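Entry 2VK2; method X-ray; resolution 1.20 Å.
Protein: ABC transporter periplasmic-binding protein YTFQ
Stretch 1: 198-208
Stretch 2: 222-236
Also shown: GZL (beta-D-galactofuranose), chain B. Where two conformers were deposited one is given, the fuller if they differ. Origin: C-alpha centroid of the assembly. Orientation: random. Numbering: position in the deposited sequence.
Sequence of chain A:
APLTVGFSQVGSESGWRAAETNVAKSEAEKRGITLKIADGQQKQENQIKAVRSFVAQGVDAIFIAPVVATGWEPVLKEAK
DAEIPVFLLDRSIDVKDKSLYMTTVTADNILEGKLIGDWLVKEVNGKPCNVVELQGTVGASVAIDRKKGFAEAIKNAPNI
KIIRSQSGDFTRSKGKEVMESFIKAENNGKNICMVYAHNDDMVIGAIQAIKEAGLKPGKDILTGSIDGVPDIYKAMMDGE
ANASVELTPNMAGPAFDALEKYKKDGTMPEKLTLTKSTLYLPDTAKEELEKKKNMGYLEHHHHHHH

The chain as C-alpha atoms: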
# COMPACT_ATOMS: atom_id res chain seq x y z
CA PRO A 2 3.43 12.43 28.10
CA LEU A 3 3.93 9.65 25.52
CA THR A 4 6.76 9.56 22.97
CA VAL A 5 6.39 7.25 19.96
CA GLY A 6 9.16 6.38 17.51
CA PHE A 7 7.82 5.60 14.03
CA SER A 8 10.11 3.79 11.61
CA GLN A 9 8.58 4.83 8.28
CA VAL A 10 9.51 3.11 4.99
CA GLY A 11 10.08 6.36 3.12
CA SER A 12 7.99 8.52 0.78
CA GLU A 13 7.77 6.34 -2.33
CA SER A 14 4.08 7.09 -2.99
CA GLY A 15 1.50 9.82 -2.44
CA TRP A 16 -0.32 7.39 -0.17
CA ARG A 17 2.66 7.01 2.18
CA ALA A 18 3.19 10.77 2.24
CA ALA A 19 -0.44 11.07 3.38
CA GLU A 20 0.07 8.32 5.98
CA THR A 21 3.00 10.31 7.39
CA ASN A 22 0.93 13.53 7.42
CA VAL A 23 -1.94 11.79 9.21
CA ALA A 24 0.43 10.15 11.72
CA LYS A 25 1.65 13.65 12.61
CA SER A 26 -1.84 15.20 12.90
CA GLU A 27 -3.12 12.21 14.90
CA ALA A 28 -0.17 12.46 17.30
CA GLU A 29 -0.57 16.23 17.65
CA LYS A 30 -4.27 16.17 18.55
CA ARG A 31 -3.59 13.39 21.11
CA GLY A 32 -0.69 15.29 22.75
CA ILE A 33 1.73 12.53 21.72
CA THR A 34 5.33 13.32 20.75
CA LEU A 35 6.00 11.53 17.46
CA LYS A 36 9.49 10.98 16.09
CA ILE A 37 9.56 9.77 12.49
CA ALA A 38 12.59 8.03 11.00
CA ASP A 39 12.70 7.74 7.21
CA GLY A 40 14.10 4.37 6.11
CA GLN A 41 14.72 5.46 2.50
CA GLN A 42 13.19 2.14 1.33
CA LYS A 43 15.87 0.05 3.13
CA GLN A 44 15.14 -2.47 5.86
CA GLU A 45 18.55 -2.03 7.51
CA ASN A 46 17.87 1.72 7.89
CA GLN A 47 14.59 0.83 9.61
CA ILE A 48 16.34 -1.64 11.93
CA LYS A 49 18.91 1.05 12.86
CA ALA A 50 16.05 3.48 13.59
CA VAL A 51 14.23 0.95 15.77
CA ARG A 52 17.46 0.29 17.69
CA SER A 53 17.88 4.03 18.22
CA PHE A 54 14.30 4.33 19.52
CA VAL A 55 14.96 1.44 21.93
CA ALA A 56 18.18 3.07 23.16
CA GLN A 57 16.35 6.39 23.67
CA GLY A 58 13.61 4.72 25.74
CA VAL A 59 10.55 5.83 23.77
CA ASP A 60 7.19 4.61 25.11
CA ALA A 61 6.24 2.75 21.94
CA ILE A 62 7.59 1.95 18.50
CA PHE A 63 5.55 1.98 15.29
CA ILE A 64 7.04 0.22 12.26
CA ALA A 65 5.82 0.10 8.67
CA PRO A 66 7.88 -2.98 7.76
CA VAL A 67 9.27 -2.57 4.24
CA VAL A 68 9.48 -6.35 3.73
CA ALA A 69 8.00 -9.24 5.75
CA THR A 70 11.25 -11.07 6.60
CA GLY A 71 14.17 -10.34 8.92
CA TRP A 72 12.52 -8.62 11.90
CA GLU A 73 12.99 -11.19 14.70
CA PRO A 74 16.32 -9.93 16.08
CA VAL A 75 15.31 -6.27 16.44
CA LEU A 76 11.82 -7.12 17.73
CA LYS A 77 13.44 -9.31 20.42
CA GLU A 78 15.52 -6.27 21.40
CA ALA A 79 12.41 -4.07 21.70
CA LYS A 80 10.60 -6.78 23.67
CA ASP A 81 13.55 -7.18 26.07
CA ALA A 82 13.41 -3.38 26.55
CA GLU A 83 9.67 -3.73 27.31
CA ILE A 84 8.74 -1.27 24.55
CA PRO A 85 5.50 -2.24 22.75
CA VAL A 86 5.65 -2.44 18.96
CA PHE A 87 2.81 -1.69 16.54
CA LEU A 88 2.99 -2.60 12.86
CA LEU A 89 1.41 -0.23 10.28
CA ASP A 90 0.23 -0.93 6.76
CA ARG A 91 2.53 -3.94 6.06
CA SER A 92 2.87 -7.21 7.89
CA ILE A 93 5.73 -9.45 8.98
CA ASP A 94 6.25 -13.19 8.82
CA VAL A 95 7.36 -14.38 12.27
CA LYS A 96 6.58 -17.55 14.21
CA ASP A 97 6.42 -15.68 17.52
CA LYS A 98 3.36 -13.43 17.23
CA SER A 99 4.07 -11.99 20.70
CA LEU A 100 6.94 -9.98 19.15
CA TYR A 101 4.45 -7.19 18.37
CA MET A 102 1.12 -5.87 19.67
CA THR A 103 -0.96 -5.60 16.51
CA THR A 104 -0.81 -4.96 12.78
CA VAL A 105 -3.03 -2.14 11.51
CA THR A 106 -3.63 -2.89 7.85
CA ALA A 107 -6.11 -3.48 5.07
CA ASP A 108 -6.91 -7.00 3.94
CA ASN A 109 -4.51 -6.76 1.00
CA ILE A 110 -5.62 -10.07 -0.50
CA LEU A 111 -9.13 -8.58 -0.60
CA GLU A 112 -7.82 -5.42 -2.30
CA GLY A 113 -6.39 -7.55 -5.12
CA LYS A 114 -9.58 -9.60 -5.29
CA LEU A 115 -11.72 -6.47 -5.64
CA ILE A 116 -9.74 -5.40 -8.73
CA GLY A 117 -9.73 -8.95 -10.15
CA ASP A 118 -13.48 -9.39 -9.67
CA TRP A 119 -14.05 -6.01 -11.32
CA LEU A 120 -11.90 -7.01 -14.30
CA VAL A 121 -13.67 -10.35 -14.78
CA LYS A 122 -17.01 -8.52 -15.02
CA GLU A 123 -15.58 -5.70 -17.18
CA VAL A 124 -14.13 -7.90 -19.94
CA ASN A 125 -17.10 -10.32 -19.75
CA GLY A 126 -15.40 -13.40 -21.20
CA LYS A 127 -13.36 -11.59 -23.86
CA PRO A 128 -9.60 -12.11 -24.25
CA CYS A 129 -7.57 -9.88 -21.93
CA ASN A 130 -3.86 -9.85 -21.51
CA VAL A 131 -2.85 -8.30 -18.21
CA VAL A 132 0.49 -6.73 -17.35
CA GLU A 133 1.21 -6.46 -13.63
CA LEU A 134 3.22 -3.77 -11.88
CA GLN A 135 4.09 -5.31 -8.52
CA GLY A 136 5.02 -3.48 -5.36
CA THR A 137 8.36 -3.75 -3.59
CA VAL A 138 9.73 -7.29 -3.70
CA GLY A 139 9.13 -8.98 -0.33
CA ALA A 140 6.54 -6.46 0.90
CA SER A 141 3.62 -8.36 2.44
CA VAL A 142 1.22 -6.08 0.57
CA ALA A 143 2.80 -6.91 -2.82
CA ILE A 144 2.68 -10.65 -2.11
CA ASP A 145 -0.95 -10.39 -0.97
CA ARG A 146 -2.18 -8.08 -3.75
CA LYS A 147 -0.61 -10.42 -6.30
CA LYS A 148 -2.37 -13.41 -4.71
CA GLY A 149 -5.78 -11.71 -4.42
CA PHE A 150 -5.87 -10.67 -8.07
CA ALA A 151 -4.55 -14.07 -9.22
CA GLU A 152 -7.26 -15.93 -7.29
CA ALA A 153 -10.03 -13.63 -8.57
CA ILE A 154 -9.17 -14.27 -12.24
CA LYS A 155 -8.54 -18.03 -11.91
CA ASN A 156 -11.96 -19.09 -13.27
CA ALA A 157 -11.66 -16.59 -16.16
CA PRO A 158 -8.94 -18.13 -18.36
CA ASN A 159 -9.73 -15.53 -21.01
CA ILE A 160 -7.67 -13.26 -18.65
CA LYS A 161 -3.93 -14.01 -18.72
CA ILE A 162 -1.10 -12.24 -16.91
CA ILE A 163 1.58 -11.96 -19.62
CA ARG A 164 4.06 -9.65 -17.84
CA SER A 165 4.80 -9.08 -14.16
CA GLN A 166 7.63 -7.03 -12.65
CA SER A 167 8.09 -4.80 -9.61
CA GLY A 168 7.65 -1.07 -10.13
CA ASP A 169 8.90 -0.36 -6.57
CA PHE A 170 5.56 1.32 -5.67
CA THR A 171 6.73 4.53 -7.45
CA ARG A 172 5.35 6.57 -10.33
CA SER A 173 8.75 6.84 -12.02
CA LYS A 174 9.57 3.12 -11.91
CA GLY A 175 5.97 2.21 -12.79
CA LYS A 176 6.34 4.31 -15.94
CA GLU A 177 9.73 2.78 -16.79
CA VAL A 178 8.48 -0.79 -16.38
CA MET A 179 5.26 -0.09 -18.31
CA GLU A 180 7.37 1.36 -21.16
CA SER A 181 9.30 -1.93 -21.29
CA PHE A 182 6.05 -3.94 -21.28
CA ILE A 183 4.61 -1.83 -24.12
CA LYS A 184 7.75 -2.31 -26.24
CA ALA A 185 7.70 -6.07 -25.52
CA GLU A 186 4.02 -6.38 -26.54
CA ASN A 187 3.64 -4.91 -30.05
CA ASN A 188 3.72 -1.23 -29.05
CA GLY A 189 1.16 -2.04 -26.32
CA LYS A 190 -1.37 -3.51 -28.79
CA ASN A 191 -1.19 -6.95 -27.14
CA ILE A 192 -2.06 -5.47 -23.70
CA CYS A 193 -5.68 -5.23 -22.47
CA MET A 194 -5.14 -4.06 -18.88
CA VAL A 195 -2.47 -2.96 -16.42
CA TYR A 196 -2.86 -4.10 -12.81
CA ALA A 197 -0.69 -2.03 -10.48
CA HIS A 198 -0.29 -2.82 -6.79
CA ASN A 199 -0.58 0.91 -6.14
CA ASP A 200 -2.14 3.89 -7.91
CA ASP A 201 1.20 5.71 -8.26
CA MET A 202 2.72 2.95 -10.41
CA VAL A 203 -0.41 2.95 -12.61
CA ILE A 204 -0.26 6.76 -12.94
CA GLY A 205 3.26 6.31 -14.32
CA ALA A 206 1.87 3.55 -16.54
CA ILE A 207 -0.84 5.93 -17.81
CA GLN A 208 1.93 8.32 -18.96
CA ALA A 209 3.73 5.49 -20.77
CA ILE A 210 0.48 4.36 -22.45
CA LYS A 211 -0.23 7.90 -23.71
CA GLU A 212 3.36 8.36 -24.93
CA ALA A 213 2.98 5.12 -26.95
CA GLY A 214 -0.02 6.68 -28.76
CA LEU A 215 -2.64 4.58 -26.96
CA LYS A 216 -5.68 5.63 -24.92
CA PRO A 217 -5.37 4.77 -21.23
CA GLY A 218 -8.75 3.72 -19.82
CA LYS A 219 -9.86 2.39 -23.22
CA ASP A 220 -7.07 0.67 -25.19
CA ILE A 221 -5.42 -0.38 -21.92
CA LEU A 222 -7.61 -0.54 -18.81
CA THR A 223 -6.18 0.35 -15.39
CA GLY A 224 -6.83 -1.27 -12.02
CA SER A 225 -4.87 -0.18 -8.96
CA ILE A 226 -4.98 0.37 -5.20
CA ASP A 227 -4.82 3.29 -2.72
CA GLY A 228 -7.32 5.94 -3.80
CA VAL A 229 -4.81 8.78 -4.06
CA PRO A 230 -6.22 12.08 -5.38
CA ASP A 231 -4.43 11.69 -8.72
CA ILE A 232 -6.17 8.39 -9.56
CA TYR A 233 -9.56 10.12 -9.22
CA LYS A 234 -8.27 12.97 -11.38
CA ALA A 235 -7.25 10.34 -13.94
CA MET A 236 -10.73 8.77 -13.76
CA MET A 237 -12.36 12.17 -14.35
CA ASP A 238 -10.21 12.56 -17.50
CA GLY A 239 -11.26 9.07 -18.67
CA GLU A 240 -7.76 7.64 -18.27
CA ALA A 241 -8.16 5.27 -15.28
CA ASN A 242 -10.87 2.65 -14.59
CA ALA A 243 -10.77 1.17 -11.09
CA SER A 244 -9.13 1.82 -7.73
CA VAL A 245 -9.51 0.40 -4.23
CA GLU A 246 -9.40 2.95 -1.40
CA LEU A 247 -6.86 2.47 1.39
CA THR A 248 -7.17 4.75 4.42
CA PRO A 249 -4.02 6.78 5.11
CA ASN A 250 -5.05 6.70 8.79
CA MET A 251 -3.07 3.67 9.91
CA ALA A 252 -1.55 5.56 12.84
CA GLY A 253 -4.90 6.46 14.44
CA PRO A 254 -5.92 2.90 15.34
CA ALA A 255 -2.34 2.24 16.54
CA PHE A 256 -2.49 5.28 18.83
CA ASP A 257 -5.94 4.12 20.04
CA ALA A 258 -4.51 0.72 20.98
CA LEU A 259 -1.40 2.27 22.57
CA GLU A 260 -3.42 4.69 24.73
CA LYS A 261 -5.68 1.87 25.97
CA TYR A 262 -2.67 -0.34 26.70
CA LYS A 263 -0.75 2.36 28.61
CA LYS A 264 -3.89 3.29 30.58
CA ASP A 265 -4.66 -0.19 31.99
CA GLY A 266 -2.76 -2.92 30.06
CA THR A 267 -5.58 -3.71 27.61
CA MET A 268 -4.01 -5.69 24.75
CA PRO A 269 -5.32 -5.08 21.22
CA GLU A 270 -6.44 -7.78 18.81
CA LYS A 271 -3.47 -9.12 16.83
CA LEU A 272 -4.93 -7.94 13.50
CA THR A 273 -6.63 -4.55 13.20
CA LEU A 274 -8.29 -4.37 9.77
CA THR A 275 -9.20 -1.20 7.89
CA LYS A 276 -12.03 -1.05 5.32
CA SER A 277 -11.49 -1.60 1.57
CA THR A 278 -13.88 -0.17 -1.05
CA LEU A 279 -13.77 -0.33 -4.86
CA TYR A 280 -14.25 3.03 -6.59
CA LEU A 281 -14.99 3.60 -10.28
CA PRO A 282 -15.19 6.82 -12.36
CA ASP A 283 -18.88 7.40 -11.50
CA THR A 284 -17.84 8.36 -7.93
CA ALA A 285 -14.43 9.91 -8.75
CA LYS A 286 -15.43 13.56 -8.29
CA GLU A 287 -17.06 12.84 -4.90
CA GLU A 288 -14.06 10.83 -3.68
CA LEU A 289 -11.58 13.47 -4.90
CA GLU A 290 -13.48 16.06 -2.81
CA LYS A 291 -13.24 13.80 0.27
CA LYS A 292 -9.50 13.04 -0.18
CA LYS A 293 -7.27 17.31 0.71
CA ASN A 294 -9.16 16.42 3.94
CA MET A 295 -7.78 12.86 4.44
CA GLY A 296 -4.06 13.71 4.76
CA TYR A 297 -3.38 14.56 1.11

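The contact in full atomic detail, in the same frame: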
# COMPACT_ATOMS: atom_id res chain seq x y z
N HIS A 198 -0.07 -2.63 -8.22
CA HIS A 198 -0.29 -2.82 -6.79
C HIS A 198 -0.49 -1.51 -6.03
O HIS A 198 -1.01 -1.53 -4.92
CB HIS A 198 0.86 -3.61 -6.17
CG HIS A 198 0.91 -5.03 -6.62
ND1 HIS A 198 1.79 -5.94 -6.07
CD2 HIS A 198 0.19 -5.71 -7.54
CE1 HIS A 198 1.61 -7.11 -6.65
NE2 HIS A 198 0.65 -7.00 -7.54
N ASN A 199 -0.10 -0.38 -6.62
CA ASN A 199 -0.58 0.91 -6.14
C ASN A 199 -0.93 1.86 -7.27
O ASN A 199 -0.50 1.67 -8.41
CB ASN A 199 0.37 1.55 -5.10
CG ASN A 199 1.62 2.20 -5.70
OD1 ASN A 199 1.97 1.99 -6.85
ND2 ASN A 199 2.31 2.98 -4.88
N ASP A 200 -1.73 2.87 -6.94
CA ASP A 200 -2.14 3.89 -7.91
C ASP A 200 -0.95 4.59 -8.55
O ASP A 200 -0.95 4.83 -9.75
CB ASP A 200 -2.99 4.98 -7.25
CG ASP A 200 -4.37 4.50 -6.82
OD1 ASP A 200 -4.92 3.51 -7.36
OD2 ASP A 200 -4.92 5.16 -5.92
N ASP A 201 0.06 4.94 -7.75
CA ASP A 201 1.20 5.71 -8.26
C ASP A 201 1.88 5.02 -9.43
O ASP A 201 2.16 5.65 -10.45
CB ASP A 201 2.22 6.01 -7.15
CG ASP A 201 1.82 7.19 -6.29
OD1 ASP A 201 0.61 7.40 -6.06
OD2 ASP A 201 2.72 7.92 -5.83
N MET A 202 2.13 3.71 -9.31
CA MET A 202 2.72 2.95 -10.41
C MET A 202 1.84 3.00 -11.66
O MET A 202 2.35 3.13 -12.77
CB MET A 202 2.98 1.50 -10.01
CG MET A 202 4.19 1.33 -9.12
SD MET A 202 4.60 -0.39 -8.78
CE MET A 202 3.07 -0.97 -8.04
N VAL A 203 0.52 2.91 -11.47
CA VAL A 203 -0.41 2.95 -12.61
C VAL A 203 -0.50 4.35 -13.22
O VAL A 203 -0.75 4.48 -14.42
CB VAL A 203 -1.82 2.42 -12.22
CG1 VAL A 203 -2.85 3.54 -12.16
CG2 VAL A 203 -2.27 1.36 -13.22
N ILE A 204 -0.29 5.39 -12.42
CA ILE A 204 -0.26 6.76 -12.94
C ILE A 204 0.96 6.96 -13.84
O ILE A 204 0.87 7.60 -14.88
CB ILE A 204 -0.31 7.79 -11.79
CG1 ILE A 204 -1.69 7.76 -11.12
CG2 ILE A 204 -0.03 9.19 -12.31
CD1 ILE A 204 -1.74 8.40 -9.76
N GLY A 205 2.10 6.39 -13.44
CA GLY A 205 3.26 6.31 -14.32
C GLY A 205 2.96 5.51 -15.58
O GLY A 205 3.34 5.91 -16.68
N ALA A 206 2.27 4.39 -15.41
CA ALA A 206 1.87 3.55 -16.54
C ALA A 206 0.97 4.32 -17.52
O ALA A 206 1.12 4.18 -18.73
CB ALA A 206 1.16 2.29 -16.05
N ILE A 207 0.04 5.11 -16.99
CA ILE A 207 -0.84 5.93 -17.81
C ILE A 207 -0.03 6.88 -18.71
O ILE A 207 -0.37 7.05 -19.88
CB ILE A 207 -1.87 6.70 -16.94
CG1 ILE A 207 -2.95 5.73 -16.44
CG2 ILE A 207 -2.52 7.83 -17.73
CD1 ILE A 207 -3.77 6.27 -15.30
N GLN A 208 1.03 7.48 -18.17
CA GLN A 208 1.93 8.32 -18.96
C GLN A 208 2.56 7.53 -20.10
O GLN A 208 2.59 7.99 -21.24
CB GLN A 208 3.07 8.89 -18.11
CG GLN A 208 2.68 9.82 -16.98
CD GLN A 208 3.90 10.33 -16.23
OE1 GLN A 208 4.70 11.10 -16.77
NE2 GLN A 208 4.05 9.89 -14.98
N LEU A 222 -6.88 -0.82 -20.04
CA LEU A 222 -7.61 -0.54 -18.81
C LEU A 222 -6.62 -0.43 -17.65
O LEU A 222 -5.53 -0.99 -17.72
CB LEU A 222 -8.62 -1.66 -18.51
CG LEU A 222 -9.66 -1.96 -19.59
CD1 LEU A 222 -10.41 -3.24 -19.24
CD2 LEU A 222 -10.63 -0.80 -19.76
N THR A 223 -7.00 0.27 -16.59
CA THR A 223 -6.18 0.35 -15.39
C THR A 223 -6.97 -0.09 -14.16
O THR A 223 -8.13 0.28 -13.99
CB THR A 223 -5.61 1.77 -15.15
OG1 THR A 223 -6.61 2.62 -14.58
CG2 THR A 223 -5.08 2.37 -16.44
N GLY A 224 -6.31 -0.89 -13.32
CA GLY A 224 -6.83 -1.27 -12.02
C GLY A 224 -5.70 -1.14 -11.02
O GLY A 224 -4.61 -1.65 -11.27
N SER A 225 -5.93 -0.44 -9.92
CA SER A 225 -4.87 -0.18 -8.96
C SER A 225 -5.45 0.04 -7.56
O SER A 225 -6.65 -0.05 -7.37
CB SER A 225 -4.03 1.02 -9.41
OG SER A 225 -4.83 2.17 -9.62
N ILE A 226 -4.57 0.29 -6.59
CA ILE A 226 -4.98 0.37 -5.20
C ILE A 226 -4.36 1.59 -4.52
O ILE A 226 -3.20 1.89 -4.74
CB ILE A 226 -4.56 -0.92 -4.45
CG1 ILE A 226 -5.27 -2.14 -5.04
CG2 ILE A 226 -4.86 -0.81 -2.95
CD1 ILE A 226 -4.57 -3.46 -4.77
N ASP A 227 -5.20 2.27 -3.73
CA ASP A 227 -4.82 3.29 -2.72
C ASP A 227 -5.89 4.36 -2.62
O ASP A 227 -6.24 4.78 -1.52
CB ASP A 227 -3.48 3.99 -2.98
CG ASP A 227 -2.28 3.21 -2.48
OD1 ASP A 227 -2.44 2.22 -1.72
OD2 ASP A 227 -1.16 3.61 -2.84
N GLY A 228 -6.40 4.81 -3.76
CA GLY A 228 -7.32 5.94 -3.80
C GLY A 228 -6.63 7.25 -3.52
O GLY A 228 -7.12 8.06 -2.74
N VAL A 229 -5.48 7.48 -4.16
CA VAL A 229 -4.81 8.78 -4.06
C VAL A 229 -5.56 9.78 -4.94
O VAL A 229 -6.19 9.38 -5.93
CB VAL A 229 -3.31 8.71 -4.45
CG1 VAL A 229 -2.58 7.70 -3.58
CG2 VAL A 229 -3.13 8.39 -5.92
N PRO A 230 -5.51 11.07 -4.58
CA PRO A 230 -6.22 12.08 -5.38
C PRO A 230 -6.00 11.96 -6.88
O PRO A 230 -6.96 12.09 -7.65
CB PRO A 230 -5.64 13.40 -4.85
CG PRO A 230 -5.27 13.12 -3.45
CD PRO A 230 -4.83 11.68 -3.42
N ASP A 231 -4.77 11.71 -7.30
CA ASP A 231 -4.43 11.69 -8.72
C ASP A 231 -5.07 10.53 -9.50
O ASP A 231 -5.23 10.65 -10.71
CB ASP A 231 -2.91 11.71 -8.93
CG ASP A 231 -2.32 13.09 -8.70
OD1 ASP A 231 -3.08 14.06 -8.48
OD2 ASP A 231 -1.08 13.22 -8.73
N ILE A 232 -5.45 9.44 -8.84
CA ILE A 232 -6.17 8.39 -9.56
C ILE A 232 -7.60 8.84 -9.87
O ILE A 232 -8.14 8.51 -10.92
CB ILE A 232 -6.17 7.02 -8.83
CG1 ILE A 232 -6.38 5.89 -9.84
CG2 ILE A 232 -7.23 6.96 -7.74
CD1 ILE A 232 -5.29 5.77 -10.88
N TYR A 233 -8.22 9.59 -8.96
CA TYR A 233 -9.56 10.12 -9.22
C TYR A 233 -9.54 11.20 -10.29
O TYR A 233 -10.46 11.30 -11.10
CB TYR A 233 -10.22 10.62 -7.94
CG TYR A 233 -10.34 9.53 -6.90
CD1 TYR A 233 -11.10 8.39 -7.13
CD2 TYR A 233 -9.66 9.62 -5.69
CE1 TYR A 233 -11.20 7.38 -6.18
CE2 TYR A 233 -9.75 8.62 -4.73
CZ TYR A 233 -10.52 7.50 -4.98
OH TYR A 233 -10.60 6.51 -4.03
N LYS A 234 -8.48 12.01 -10.30
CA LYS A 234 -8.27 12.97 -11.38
C LYS A 234 -8.13 12.26 -12.72
O LYS A 234 -8.69 12.70 -13.72
CB LYS A 234 -7.03 13.84 -11.10
CG LYS A 234 -7.21 14.78 -9.93
CD LYS A 234 -6.03 15.72 -9.78
CE LYS A 234 -6.24 16.66 -8.61
NZ LYS A 234 -5.22 17.73 -8.54
N ALA A 235 -7.39 11.15 -12.74
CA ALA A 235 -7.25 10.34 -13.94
C ALA A 235 -8.60 9.78 -14.39
O ALA A 235 -8.92 9.80 -15.58
CB ALA A 235 -6.25 9.23 -13.72
N MET A 236 -9.39 9.28 -13.44
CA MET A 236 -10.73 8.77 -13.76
C MET A 236 -11.61 9.85 -14.38
O MET A 236 -12.33 9.59 -15.35
CB MET A 236 -11.42 8.24 -12.50
CG MET A 236 -10.86 6.93 -11.98
SD MET A 236 -11.81 6.35 -10.58
CE MET A 236 -10.83 4.95 -10.06
C6 GZL B . -0.08 -0.15 1.81
C5 GZL B . 1.23 -0.11 1.51
C4 GZL B . 1.78 0.41 0.19
C3 GZL B . 0.94 1.24 -0.73
C2 GZL B . 1.63 2.29 -1.16
O6 GZL B . -0.51 -0.64 2.98
O5 GZL B . 2.12 -0.65 2.36
O4 GZL B . 2.93 1.24 0.43
O3 GZL B . -0.28 0.89 -1.12
C1 GZL B . 2.95 2.35 -0.47
O2 GZL B . 1.27 3.23 -2.04
O1 GZL B . 4.03 2.22 -1.39
O HOH W 1 -0.35 5.14 -4.95

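Stretch 2 runs as a strand, turns a corner at Ile226 and enters a second helix, and the helix of stretch 1 (200–208) packs against both of its arms. The strand runs nearly antiparallel to that helix, at 162° with axes 8.0 Å apart at closest approach, whereas the second helix crosses it at 40° and 9.7 Å. The two stretches bury 642 Å² between them.

Leu222 opens the strand without touching stretch 1. Thr223 follows with its side chain toward the helix: its CG2 lies 4.0 Å from Ile207 CG1, and its CB lies 3.9 Å from Val203 CG2. Threonine suits this place because its methyl joins the apolar packing while its hydroxyl is bonded elsewhere in the structure. Gly224 has no side chain and contributes little. Ser225 again points toward the helix, and its OG donates to Asp200 OD1 at 2.6 Å, a short bond to a carboxylate; the same OG rests 3.5 Å from Val203 CG1.

At Ile226 the backbone takes over. Its O accepts from Asp200 N at 2.8 Å, using an amide in the first turn of the helix, where no preceding turn supplies an acceptor. The same Ile226 O receives a CA-H contact from Asn199 CA at 3.1 Å. Asn199 is the N-cap, its OD1 accepting from Met202 N at 3.0 Å, which leaves its ND2 free to donate to the sugar O2 at 3.0 Å.

Asp227 grips that sugar too: galactofuranose O3 donates to its OD1 and O2 to its OD2, both at 2.6 Å, in keeping with a binding protein. A water donates to Asp227 OD2 and Asp201 OD1, each at 2.7 Å, so the two carboxylates share a proton source rather than confront each other directly.

Gly228 has positive phi, which favours glycine, and a CB here would clash with Tyr233 OH. Its N makes a weak hydrogen bond to Asp200 OD2 at 2.6 Å; Val229 N makes a better-aligned one to the same OD2, at 3.0 Å. Asp200 thus ties the strand, through OD1, to the turn before the second helix, through OD2.

From Val229 onward the contact becomes largely apolar. Val229 CG2 lies 4.1 Å from Ile204 CD1, and Asp231 offers its CB to that same Ile204 CD1 at 3.6 Å. Ile232 CD1 reaches Val203 CG1 at 3.5 Å and Ile204 CG1 at 4.1 Å, its branched chain filling space between the helices. One turn on, the small Ala235 meets Ile207, CB to CD1, at 4.2 Å.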